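Local coordinates for protein trichothecene 15-O-acetyltransferase TRI3 (Fusarium sporotrichioides, PDB 3FOT) that acetylates the 15-hydroxyl of trichothecene intermediates during the biosynthesis of mycotoxins such as T-2 toxin, at residues A355-A360 with F405-G410; S236-I241 with W344-I349; E37-L42 with F416-L421; D190-R195 with D340-L345. All coordinates share one frame; numbering follows the deposited sequence.

Contact 1: A355-A360 with F405-G410; sequences AMCQTA and FLQALG
Thr359 and Gln407 carry the two hydrogen bonds between the start of strand 358-365 and the first turn of helix 406-423. Thr359 OG1 donates to the backbone O of Leu406 at 2.6 Å. The hydroxyl is anti to the backbone N (chi1 -176°) and comes from above the carbonyl plane. Leu406 O also accepts from Gly410 N, so the threonine shares an acceptor with a normal helix bond. Gln407 NE2 gives the second bond, to Gln358 O at 3.0 Å. This bond is bent, with 141° at the hydrogen. The donor again stands above the carbonyl plane.

The remaining contacts are packing. Gln407 slides past Thr359 in the opposite sense, with OE1 3.3 Å from Thr359 CB. Leu406 reaches the strand with its branches: CD2 is 3.8 Å from Thr359 CG2, and CD1 is 3.4 Å from Ala360 O. That buried carbonyl has no polar partner in the model. Gly410 has no side chain to hold the strand off, and its CA comes within 3.9 Å of Thr359 CA.

Gln358 NE2 bonds to Asp190 OD2. Beyond the contact, Leu409 packs on Phe248 and Trp400. The helix axis runs across the strand at 91°. This is a helix laid crosswise on one strand of a two-stranded antiparallel sheet, beside His414 of the 15-deacetylcalonectrin site.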
loop_
_atom_site.group_PDB
_atom_site.type_symbol
_atom_site.label_atom_id
_atom_site.label_comp_id
_atom_site.label_asym_id
_atom_site.label_seq_id
_atom_site.Cartn_x
_atom_site.Cartn_y
_atom_site.Cartn_z
ATOM N N ALA A 355 4.014 10.203 -4.850
ATOM C CA ALA A 355 3.717 9.305 -5.978
ATOM C C ALA A 355 4.403 7.945 -5.746
ATOM O O ALA A 355 5.210 7.809 -4.817
ATOM C CB ALA A 355 4.175 9.939 -7.310
ATOM N N MET A 356 4.068 6.954 -6.571
ATOM C CA MET A 356 4.689 5.629 -6.507
ATOM C C MET A 356 6.197 5.776 -6.538
ATOM O O MET A 356 6.730 6.466 -7.396
ATOM C CB MET A 356 4.268 4.805 -7.724
ATOM C CG MET A 356 4.789 3.412 -7.753
ATOM S SD MET A 356 3.630 2.251 -7.013
ATOM C CE MET A 356 2.215 2.384 -8.111
ATOM N N CYS A 357 6.882 5.093 -5.629
ATOM C CA CYS A 357 8.337 5.052 -5.675
ATOM C C CYS A 357 8.748 3.672 -5.189
ATOM O O CYS A 357 9.064 3.477 -4.018
ATOM C CB CYS A 357 8.982 6.171 -4.846
ATOM S SG CYS A 357 10.805 6.135 -5.096
ATOM N N GLN A 358 8.672 2.715 -6.107
ATOM C CA GLN A 358 8.874 1.306 -5.785
ATOM C C GLN A 358 9.917 0.694 -6.682
ATOM O O GLN A 358 10.093 1.108 -7.828
ATOM C CB GLN A 358 7.576 0.514 -5.950
ATOM C CG GLN A 358 6.473 0.986 -4.980
ATOM C CD GLN A 358 6.711 0.461 -3.585
ATOM O OE1 GLN A 358 6.838 -0.757 -3.399
ATOM N NE2 GLN A 358 6.776 1.365 -2.590
ATOM N N THR A 359 10.611 -0.296 -6.138
ATOM C CA THR A 359 11.489 -1.091 -6.977
ATOM C C THR A 359 11.359 -2.542 -6.572
ATOM O O THR A 359 10.356 -2.912 -5.941
ATOM C CB THR A 359 12.950 -0.533 -7.021
ATOM O OG1 THR A 359 13.722 -1.316 -7.937
ATOM C CG2 THR A 359 13.601 -0.522 -5.680
ATOM N N ALA A 360 12.346 -3.365 -6.944
ATOM C CA ALA A 360 12.179 -4.810 -6.983
ATOM C C ALA A 360 13.422 -5.482 -6.395
ATOM O O ALA A 360 14.518 -4.920 -6.441
ATOM C CB ALA A 360 11.983 -5.253 -8.420
ATOM N N PHE A 405 21.906 1.290 -8.620
ATOM C CA PHE A 405 20.971 1.439 -9.728
ATOM C C PHE A 405 19.588 0.825 -9.468
ATOM O O PHE A 405 18.751 0.786 -10.374
ATOM C CB PHE A 405 21.566 0.975 -11.080
ATOM C CG PHE A 405 21.961 -0.498 -11.147
ATOM C CD1 PHE A 405 21.081 -1.521 -10.756
ATOM C CD2 PHE A 405 23.215 -0.859 -11.668
ATOM C CE1 PHE A 405 21.462 -2.857 -10.834
ATOM C CE2 PHE A 405 23.599 -2.199 -11.763
ATOM C CZ PHE A 405 22.716 -3.204 -11.355
ATOM N N LEU A 406 19.344 0.373 -8.238
ATOM C CA LEU A 406 18.124 -0.433 -7.986
ATOM C C LEU A 406 16.818 0.271 -8.360
ATOM O O LEU A 406 15.933 -0.357 -8.965
ATOM C CB LEU A 406 18.073 -1.000 -6.557
ATOM C CG LEU A 406 17.050 -2.150 -6.455
ATOM C CD1 LEU A 406 17.477 -3.401 -7.243
ATOM C CD2 LEU A 406 16.733 -2.484 -4.990
ATOM N N GLN A 407 16.685 1.564 -8.044
ATOM C CA GLN A 407 15.431 2.255 -8.406
ATOM C C GLN A 407 15.264 2.330 -9.916
ATOM O O GLN A 407 14.171 2.082 -10.430
ATOM C CB GLN A 407 15.272 3.628 -7.739
ATOM C CG GLN A 407 13.926 4.317 -8.066
ATOM C CD GLN A 407 12.686 3.492 -7.655
ATOM O OE1 GLN A 407 12.702 2.778 -6.656
ATOM N NE2 GLN A 407 11.616 3.603 -8.437
ATOM N N ALA A 408 16.350 2.629 -10.634
ATOM C CA ALA A 408 16.292 2.616 -12.099
ATOM C C ALA A 408 15.873 1.242 -12.641
ATOM O O ALA A 408 15.127 1.149 -13.623
ATOM C CB ALA A 408 17.662 3.042 -12.709
ATOM N N LEU A 409 16.360 0.186 -11.999
ATOM C CA LEU A 409 16.054 -1.191 -12.413
ATOM C C LEU A 409 14.568 -1.471 -12.205
ATOM O O LEU A 409 13.945 -2.087 -13.048
ATOM C CB LEU A 409 16.910 -2.205 -11.642
ATOM C CG LEU A 409 16.664 -3.709 -11.831
ATOM C CD1 LEU A 409 17.957 -4.550 -11.691
ATOM C CD2 LEU A 409 15.635 -4.197 -10.794
ATOM N N GLY A 410 14.035 -1.037 -11.063
ATOM C CA GLY A 410 12.598 -1.197 -10.763
ATOM C C GLY A 410 11.739 -0.605 -11.860
ATOM O O GLY A 410 10.817 -1.242 -12.352
#

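Contact 2: S236-I241 with W344-I349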
loop_
_atom_site.group_PDB
_atom_site.type_symbol
_atom_site.label_atom_id
_atom_site.label_comp_id
_atom_site.label_asym_id
_atom_site.label_seq_id
_atom_site.Cartn_x
_atom_site.Cartn_y
_atom_site.Cartn_z
ATOM N N SER A 236 14.677 12.444 -10.196
ATOM C CA SER A 236 14.870 12.624 -8.768
ATOM C C SER A 236 15.924 11.713 -8.192
ATOM O O SER A 236 16.219 11.789 -6.993
ATOM C CB SER A 236 13.541 12.378 -8.029
ATOM O OG SER A 236 12.555 13.291 -8.477
ATOM N N LEU A 237 16.506 10.853 -9.032
ATOM C CA LEU A 237 17.458 9.865 -8.523
ATOM C C LEU A 237 18.809 10.466 -8.245
ATOM O O LEU A 237 19.211 11.449 -8.873
ATOM C CB LEU A 237 17.637 8.690 -9.487
ATOM C CG LEU A 237 16.407 7.979 -10.022
ATOM C CD1 LEU A 237 16.825 7.047 -11.141
ATOM C CD2 LEU A 237 15.724 7.200 -8.911
ATOM N N LYS A 238 19.500 9.858 -7.300
ATOM C CA LYS A 238 20.901 10.197 -7.066
ATOM C C LYS A 238 21.730 9.831 -8.280
ATOM O O LYS A 238 22.618 10.596 -8.677
ATOM C CB LYS A 238 21.433 9.441 -5.863
ATOM C CG LYS A 238 20.784 9.853 -4.551
ATOM C CD LYS A 238 21.290 8.938 -3.454
ATOM C CE LYS A 238 20.942 9.472 -2.095
ATOM N NZ LYS A 238 21.525 8.590 -1.053
ATOM N N LEU A 239 21.430 8.667 -8.857
ATOM C CA LEU A 239 22.195 8.112 -9.983
ATOM C C LEU A 239 21.808 8.784 -11.289
ATOM O O LEU A 239 20.640 9.048 -11.528
ATOM C CB LEU A 239 21.970 6.587 -10.091
ATOM C CG LEU A 239 22.881 5.734 -11.005
ATOM C CD1 LEU A 239 24.354 5.810 -10.624
ATOM C CD2 LEU A 239 22.446 4.311 -10.900
ATOM N N ASP A 240 22.802 9.066 -12.131
ATOM C CA ASP A 240 22.539 9.530 -13.493
ATOM C C ASP A 240 22.316 8.297 -14.372
ATOM O O ASP A 240 23.237 7.524 -14.608
ATOM C CB ASP A 240 23.732 10.355 -13.985
ATOM C CG ASP A 240 23.559 10.876 -15.399
ATOM O OD1 ASP A 240 22.693 10.391 -16.157
ATOM O OD2 ASP A 240 24.315 11.803 -15.751
ATOM N N ILE A 241 21.098 8.096 -14.873
ATOM C CA ILE A 241 20.806 6.812 -15.542
ATOM C C ILE A 241 21.513 6.651 -16.889
ATOM O O ILE A 241 21.670 5.528 -17.364
ATOM C CB ILE A 241 19.292 6.446 -15.629
ATOM C CG1 ILE A 241 18.533 7.351 -16.589
ATOM C CG2 ILE A 241 18.634 6.357 -14.235
ATOM C CD1 ILE A 241 18.122 6.615 -17.806
ATOM N N TRP A 344 16.849 5.797 -2.881
ATOM C CA TRP A 344 17.589 6.038 -4.122
ATOM C C TRP A 344 17.336 7.437 -4.713
ATOM O O TRP A 344 17.926 7.823 -5.730
ATOM C CB TRP A 344 17.254 4.947 -5.132
ATOM C CG TRP A 344 17.928 3.649 -4.820
ATOM C CD1 TRP A 344 19.144 3.219 -5.302
ATOM C CD2 TRP A 344 17.453 2.607 -3.954
ATOM N NE1 TRP A 344 19.435 1.979 -4.800
ATOM C CE2 TRP A 344 18.423 1.583 -3.959
ATOM C CE3 TRP A 344 16.296 2.439 -3.175
ATOM C CZ2 TRP A 344 18.271 0.397 -3.227
ATOM C CZ3 TRP A 344 16.150 1.268 -2.437
ATOM C CH2 TRP A 344 17.140 0.257 -2.467
ATOM N N LEU A 345 16.447 8.194 -4.069
ATOM C CA LEU A 345 16.171 9.564 -4.473
ATOM C C LEU A 345 17.096 10.537 -3.736
ATOM O O LEU A 345 17.586 10.236 -2.659
ATOM C CB LEU A 345 14.709 9.931 -4.158
ATOM C CG LEU A 345 13.612 9.045 -4.742
ATOM C CD1 LEU A 345 12.243 9.591 -4.285
ATOM C CD2 LEU A 345 13.642 8.952 -6.243
ATOM N N ARG A 346 17.297 11.714 -4.311
ATOM C CA ARG A 346 18.118 12.729 -3.662
ATOM C C ARG A 346 17.482 13.099 -2.330
ATOM O O ARG A 346 16.249 13.134 -2.208
ATOM C CB ARG A 346 18.285 13.936 -4.573
ATOM C CG ARG A 346 19.038 13.562 -5.845
ATOM C CD ARG A 346 19.518 14.770 -6.605
ATOM N NE ARG A 346 18.396 15.542 -7.136
ATOM C CZ ARG A 346 17.771 15.272 -8.278
ATOM N NH1 ARG A 346 18.150 14.236 -9.017
ATOM N NH2 ARG A 346 16.768 16.054 -8.683
ATOM N N GLU A 347 18.337 13.334 -1.338
ATOM C CA GLU A 347 17.927 13.573 0.055
ATOM C C GLU A 347 16.814 14.620 0.235
ATOM O O GLU A 347 15.944 14.467 1.106
ATOM C CB GLU A 347 19.157 13.950 0.896
ATOM C CG GLU A 347 18.893 14.098 2.397
ATOM N N ASP A 348 16.828 15.687 -0.557
ATOM C CA ASP A 348 15.824 16.746 -0.340
ATOM C C ASP A 348 14.494 16.476 -1.036
ATOM O O ASP A 348 13.578 17.289 -0.939
ATOM C CB ASP A 348 16.362 18.130 -0.697
ATOM N N ILE A 349 14.398 15.333 -1.720
ATOM C CA ILE A 349 13.169 14.862 -2.346
ATOM C C ILE A 349 12.640 13.647 -1.586
ATOM O O ILE A 349 11.420 13.530 -1.369
ATOM C CB ILE A 349 13.410 14.453 -3.824
ATOM C CG1 ILE A 349 13.896 15.659 -4.643
ATOM C CG2 ILE A 349 12.147 13.841 -4.452
ATOM C CD1 ILE A 349 14.379 15.301 -6.032
HETATM O O HOH W 1 19.629 6.581 -7.498
#
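Leu237 and Leu345 are paired by a single beta bridge, with the bonding pattern of a non-hydrogen-bonded antiparallel pair, CA atoms 4.3 Å apart. It joins the loop before helix 246-264 to the turn before helix 347-350. The flanking backbone bonds are Arg346 N to Ser236 O at 2.9 Å and Lys238 N to Trp344 O at 3.0 Å.

The two leucine side chains cross obliquely and touch through their CD2 atoms at 3.8 Å. Leu345 CD2 also lies against Ser236 CB. Ser236 CB also meets Ile349 CD1 at 3.6 Å, while Ser236 OG bonds to Pro232 O. Lys238 is extended beyond CG and runs its methylenes past Leu345 O, with CE the nearest at 3.5 Å.

The Arg346 chain bends at chi3 (-66°), which sets NE. Ser236 O lies over one face of the guanidinium, offset toward the rim. Arg346 NH1 also bonds Asp235 O, and NE holds a glycerol molecule, probably from the crystallisation liquor. Trp344 NE1 hydrogen-bonds to Asn403 O. One water links the two segments, accepting from Leu239 N and donating to Trp344 O. Arg346 NH1 donates to Leu237 O at 3.0 Å, from 43° above the carbonyl plane.

Contact 3: E37-L42 with F416-L421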
loop_
_atom_site.group_PDB
_atom_site.type_symbol
_atom_site.label_atom_id
_atom_site.label_comp_id
_atom_site.label_asym_id
_atom_site.label_seq_id
_atom_site.Cartn_x
_atom_site.Cartn_y
_atom_site.Cartn_z
ATOM N N GLU A 37 3.783 2.112 -11.624
ATOM C CA GLU A 37 2.550 2.809 -12.071
ATOM C C GLU A 37 1.895 2.125 -13.254
ATOM O O GLU A 37 0.685 2.008 -13.301
ATOM C CB GLU A 37 2.857 4.275 -12.424
ATOM C CG GLU A 37 3.244 5.135 -11.230
ATOM C CD GLU A 37 3.734 6.524 -11.629
ATOM O OE1 GLU A 37 4.082 6.713 -12.823
ATOM O OE2 GLU A 37 3.807 7.403 -10.745
ATOM N N ALA A 38 2.705 1.678 -14.212
ATOM C CA ALA A 38 2.208 1.070 -15.441
ATOM C C ALA A 38 1.494 -0.250 -15.155
ATOM O O ALA A 38 0.565 -0.619 -15.871
ATOM C CB ALA A 38 3.359 0.884 -16.427
ATOM N N ILE A 39 1.941 -0.963 -14.118
ATOM C CA ILE A 39 1.277 -2.199 -13.710
ATOM C C ILE A 39 -0.133 -1.892 -13.194
ATOM O O ILE A 39 -1.131 -2.408 -13.724
ATOM C CB ILE A 39 2.088 -2.978 -12.612
ATOM C CG1 ILE A 39 3.441 -3.426 -13.154
ATOM C CG2 ILE A 39 1.314 -4.234 -12.203
ATOM C CD1 ILE A 39 4.404 -3.952 -12.076
ATOM N N VAL A 40 -0.223 -1.031 -12.177
ATOM C CA VAL A 40 -1.523 -0.745 -11.567
ATOM C C VAL A 40 -2.434 0.088 -12.467
ATOM O O VAL A 40 -3.659 0.071 -12.292
ATOM C CB VAL A 40 -1.392 -0.107 -10.144
ATOM C CG1 VAL A 40 -0.540 -1.039 -9.231
ATOM C CG2 VAL A 40 -0.730 1.272 -10.211
ATOM N N GLY A 41 -1.816 0.831 -13.388
ATOM C CA GLY A 41 -2.518 1.639 -14.382
ATOM C C GLY A 41 -3.045 0.922 -15.621
ATOM O O GLY A 41 -3.801 1.527 -16.377
ATOM N N LEU A 42 -2.675 -0.344 -15.850
ATOM C CA LEU A 42 -3.203 -1.088 -17.026
ATOM C C LEU A 42 -4.701 -0.857 -17.163
ATOM O O LEU A 42 -5.470 -1.117 -16.239
ATOM C CB LEU A 42 -2.940 -2.580 -16.943
ATOM C CG LEU A 42 -1.495 -3.046 -17.035
ATOM C CD1 LEU A 42 -1.409 -4.552 -16.735
ATOM C CD2 LEU A 42 -0.973 -2.747 -18.430
ATOM N N PHE A 416 8.375 -3.601 -18.024
ATOM C CA PHE A 416 8.281 -4.910 -18.664
ATOM C C PHE A 416 7.127 -5.740 -18.077
ATOM O O PHE A 416 6.346 -6.362 -18.804
ATOM C CB PHE A 416 9.609 -5.659 -18.565
ATOM C CG PHE A 416 9.506 -7.093 -18.995
ATOM C CD1 PHE A 416 9.582 -7.427 -20.348
ATOM C CD2 PHE A 416 9.265 -8.105 -18.056
ATOM C CE1 PHE A 416 9.448 -8.774 -20.756
ATOM C CE2 PHE A 416 9.128 -9.435 -18.453
ATOM C CZ PHE A 416 9.233 -9.768 -19.810
ATOM N N GLU A 417 7.021 -5.730 -16.753
ATOM C CA GLU A 417 5.995 -6.499 -16.072
ATOM C C GLU A 417 4.569 -6.076 -16.484
ATOM O O GLU A 417 3.680 -6.926 -16.706
ATOM C CB GLU A 417 6.208 -6.346 -14.571
ATOM C CG GLU A 417 5.353 -7.244 -13.730
ATOM C CD GLU A 417 5.875 -7.348 -12.309
ATOM O OE1 GLU A 417 7.033 -6.934 -12.037
ATOM O OE2 GLU A 417 5.119 -7.866 -11.470
ATOM N N ALA A 418 4.356 -4.770 -16.613
ATOM C CA ALA A 418 3.068 -4.233 -17.060
ATOM C C ALA A 418 2.701 -4.740 -18.456
ATOM O O ALA A 418 1.564 -5.187 -18.713
ATOM C CB ALA A 418 3.108 -2.705 -17.035
ATOM N N SER A 419 3.689 -4.720 -19.346
ATOM C CA SER A 419 3.509 -5.230 -20.702
ATOM C C SER A 419 3.231 -6.727 -20.717
ATOM O O SER A 419 2.347 -7.198 -21.469
ATOM C CB SER A 419 4.760 -4.924 -21.512
ATOM O OG SER A 419 4.685 -3.600 -21.989
ATOM N N TYR A 420 3.948 -7.469 -19.869
ATOM C CA TYR A 420 3.725 -8.924 -19.712
ATOM C C TYR A 420 2.294 -9.202 -19.236
ATOM O O TYR A 420 1.589 -10.076 -19.776
ATOM C CB TYR A 420 4.736 -9.540 -18.730
ATOM C CG TYR A 420 4.687 -11.051 -18.675
ATOM C CD1 TYR A 420 5.543 -11.822 -19.462
ATOM C CD2 TYR A 420 3.781 -11.711 -17.847
ATOM C CE1 TYR A 420 5.494 -13.214 -19.423
ATOM C CE2 TYR A 420 3.714 -13.099 -17.803
ATOM C CZ TYR A 420 4.584 -13.844 -18.587
ATOM O OH TYR A 420 4.511 -15.212 -18.532
ATOM N N LEU A 421 1.848 -8.448 -18.236
ATOM C CA LEU A 421 0.513 -8.667 -17.682
ATOM C C LEU A 421 -0.615 -8.267 -18.622
ATOM O O LEU A 421 -1.710 -8.837 -18.560
ATOM C CB LEU A 421 0.352 -7.950 -16.346
ATOM C CG LEU A 421 1.205 -8.570 -15.241
ATOM C CD1 LEU A 421 1.274 -7.562 -14.087
ATOM C CD2 LEU A 421 0.656 -9.921 -14.793
#
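Ile39 packs on Glu417, Ala418 and Leu421 where helix 36-41 lies beside helix 406-423. The axes come within 8.0 Å and run in nearly the same direction, 23° apart. No hydrogen bond crosses the contact, and its surface is mainly apolar.

From its CB, Ile39 divides into two branches. CG2 is anti to the backbone N and meets Leu421 CD1 at 3.8 Å. CG1 is anti to the carbonyl carbon (chi1 -63°) and rests over the backbone of the partner helix. It lies 3.8 Å from Ala418 N and 4.0 Å from Ala418 CB. The chain then ends at CD1, which touches Glu417 CD at 3.7 Å and Glu417 CG at nearly the same distance. The methyl lies against the extended acid chain of Glu417. Glu417 OE1 is hydrogen-bonded to Tyr255 OH, on helix 246-264.

Small residues let the two backbones come close. Ala38 CB and Ala418 CB are 3.6 Å apart, and Ala418 CB also lies on the Ala38 carbonyl. At the far end, Leu42 crosses Leu421 at about a right angle. Its CD1 meets Leu421 CB at 3.8 Å, and its CD2 is 3.5 Å from Ala418 O. Leu42 is also the N-cap residue of the next helix, 43-46.

Ile39 touches His414, one turn before Ala418. The arrangement is a close, alanine-centred pairing of near-parallel helices, next to the 15-deacetylcalonectrin binding site.

Contact 4: D190-R195 with D340-L345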
loop_
_atom_site.group_PDB
_atom_site.type_symbol
_atom_site.label_atom_id
_atom_site.label_comp_id
_atom_site.label_asym_id
_atom_site.label_seq_id
_atom_site.Cartn_x
_atom_site.Cartn_y
_atom_site.Cartn_z
ATOM N N ASP A 190 2.034 5.113 -3.885
ATOM C CA ASP A 190 2.256 3.777 -3.336
ATOM C C ASP A 190 1.699 3.746 -1.913
ATOM O O ASP A 190 1.150 4.749 -1.440
ATOM C CB ASP A 190 3.724 3.333 -3.414
ATOM C CG ASP A 190 4.676 4.295 -2.772
ATOM O OD1 ASP A 190 4.247 5.139 -1.967
ATOM O OD2 ASP A 190 5.893 4.158 -3.044
ATOM N N GLY A 191 1.807 2.616 -1.231
ATOM C CA GLY A 191 1.308 2.545 0.152
ATOM C C GLY A 191 1.862 3.587 1.087
ATOM O O GLY A 191 1.159 4.063 1.977
ATOM N N ILE A 192 3.132 3.955 0.887
ATOM C CA ILE A 192 3.787 4.977 1.699
ATOM C C ILE A 192 3.164 6.344 1.453
ATOM O O ILE A 192 2.817 7.055 2.399
ATOM C CB ILE A 192 5.299 4.986 1.407
ATOM C CG1 ILE A 192 5.855 3.630 1.865
ATOM C CG2 ILE A 192 5.995 6.237 2.043
ATOM C CD1 ILE A 192 7.294 3.495 1.841
ATOM N N GLY A 193 3.021 6.700 0.185
ATOM C CA GLY A 193 2.520 8.009 -0.159
ATOM C C GLY A 193 1.083 8.172 0.324
ATOM O O GLY A 193 0.686 9.248 0.807
ATOM N N CYS A 194 0.297 7.104 0.198
ATOM C CA CYS A 194 -1.116 7.166 0.562
ATOM C C CYS A 194 -1.234 7.288 2.086
ATOM O O CYS A 194 -1.994 8.117 2.592
ATOM C CB CYS A 194 -1.873 5.927 0.053
ATOM S SG CYS A 194 -3.648 6.204 0.028
ATOM N N ARG A 195 -0.475 6.499 2.835
ATOM C CA ARG A 195 -0.501 6.662 4.303
ATOM C C ARG A 195 0.022 8.022 4.764
ATOM O O ARG A 195 -0.523 8.601 5.713
ATOM C CB ARG A 195 0.264 5.538 4.990
ATOM C CG ARG A 195 -0.503 4.235 4.851
ATOM C CD ARG A 195 0.266 3.089 5.446
ATOM N NE ARG A 195 1.361 2.672 4.584
ATOM C CZ ARG A 195 2.376 1.924 4.991
ATOM N NH1 ARG A 195 2.450 1.544 6.267
ATOM N NH2 ARG A 195 3.347 1.602 4.134
ATOM N N ASP A 340 10.325 -0.217 -1.168
ATOM C CA ASP A 340 10.252 1.227 -1.202
ATOM C C ASP A 340 11.571 1.733 -1.785
ATOM O O ASP A 340 12.642 1.347 -1.297
ATOM C CB ASP A 340 10.047 1.746 0.238
ATOM C CG ASP A 340 10.163 3.248 0.349
ATOM O OD1 ASP A 340 10.100 3.953 -0.677
ATOM O OD2 ASP A 340 10.309 3.737 1.490
ATOM N N GLY A 341 11.479 2.578 -2.817
ATOM C CA GLY A 341 12.658 3.065 -3.551
ATOM C C GLY A 341 13.177 4.426 -3.119
ATOM O O GLY A 341 14.119 4.971 -3.710
ATOM N N ARG A 342 12.576 4.978 -2.072
ATOM C CA ARG A 342 12.867 6.358 -1.699
ATOM C C ARG A 342 14.325 6.646 -1.347
ATOM O O ARG A 342 14.791 7.758 -1.577
ATOM C CB ARG A 342 11.942 6.803 -0.573
ATOM C CG ARG A 342 10.585 7.187 -1.109
ATOM C CD ARG A 342 9.549 7.279 0.025
ATOM N NE ARG A 342 8.246 7.663 -0.521
ATOM C CZ ARG A 342 7.411 6.828 -1.145
ATOM N NH1 ARG A 342 7.720 5.544 -1.308
ATOM N NH2 ARG A 342 6.246 7.276 -1.584
ATOM N N ARG A 343 15.030 5.651 -0.818
ATOM C CA ARG A 343 16.447 5.824 -0.465
ATOM C C ARG A 343 17.350 6.103 -1.683
ATOM O O ARG A 343 18.479 6.603 -1.523
ATOM C CB ARG A 343 16.955 4.608 0.305
ATOM C CG ARG A 343 16.476 4.560 1.743
ATOM C CD ARG A 343 16.785 3.186 2.358
ATOM N N TRP A 344 16.849 5.797 -2.881
ATOM C CA TRP A 344 17.589 6.038 -4.122
ATOM C C TRP A 344 17.336 7.437 -4.713
ATOM O O TRP A 344 17.926 7.823 -5.730
ATOM C CB TRP A 344 17.254 4.947 -5.132
ATOM C CG TRP A 344 17.928 3.649 -4.820
ATOM C CD1 TRP A 344 19.144 3.219 -5.302
ATOM C CD2 TRP A 344 17.453 2.607 -3.954
ATOM N NE1 TRP A 344 19.435 1.979 -4.800
ATOM C CE2 TRP A 344 18.423 1.583 -3.959
ATOM C CE3 TRP A 344 16.296 2.439 -3.175
ATOM C CZ2 TRP A 344 18.271 0.397 -3.227
ATOM C CZ3 TRP A 344 16.150 1.268 -2.437
ATOM C CH2 TRP A 344 17.140 0.257 -2.467
ATOM N N LEU A 345 16.447 8.194 -4.069
ATOM C CA LEU A 345 16.171 9.564 -4.473
ATOM C C LEU A 345 17.096 10.537 -3.736
ATOM O O LEU A 345 17.586 10.236 -2.659
ATOM C CB LEU A 345 14.709 9.931 -4.158
ATOM C CG LEU A 345 13.612 9.045 -4.742
ATOM C CD1 LEU A 345 12.243 9.591 -4.285
ATOM C CD2 LEU A 345 13.642 8.952 -6.243
#
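Asp190, the aspartate of the HXXXD signature of BAHD acyltransferases, meets Arg342 in a paired salt bridge. The two side chains reach toward each other tip to tip. Arg342 NH1 donates to the syn lone pair of Asp190 OD2 at 2.9 Å, in a fairly straight bond (164°). Arg342 NH2 donates to Asp190 OD1 at 3.0 Å. The carboxylate and guanidinium planes are 41° apart, so the grip is twisted rather than flat.

Both carboxylate oxygens have further donors. OD1 accepts from Gly193 N at 2.9 Å, which makes Asp190 the N-cap of helix 191-205. Its CG sits between the backbone N and the carbonyl carbon (chi1 55°). OD2 also accepts from Cys357 N.

Arg342 is held from several directions. NH1 bridges to Asp340 OD1 at 2.9 Å. Arg342 N bonds the same oxygen, from the opposite face of the carboxylate plane, and closes an Asx turn. NH2 also reaches Phe353 O. Ile192 CG2 covers one face of the guanidinium, 3.5 Å above its centre.

The network ties the start of helix 191-205 to the turn after strand 333-340. In BAHD relatives the motif's histidine is catalytic, while its aspartate turns to an arginine and has a structural role. The arrangement here is consistent with that BAHD pattern.

How the contacts relate
Contacts 1, 2 and 4 touch one another, and contact 3 joins them through contact 1 alone. The centres of contacts 1 and 4 are about 9 Å apart, and those of contacts 1 and 2 about 11 Å. Contacts 2 and 4 share Trp344 and Leu345. Contacts 1 and 3 both use helix 406-423, and Met356 packs on Glu37 and Val40. Contacts 2 and 3 do not touch; their centres are about 23 Å apart. Along the chain, contact 3 spans the other three, while contacts 2 and 4 both close before contact 1 opens. The HXXXD aspartate is thus connected, through strand 358-365, to the helix that carries the substrate-binding His414.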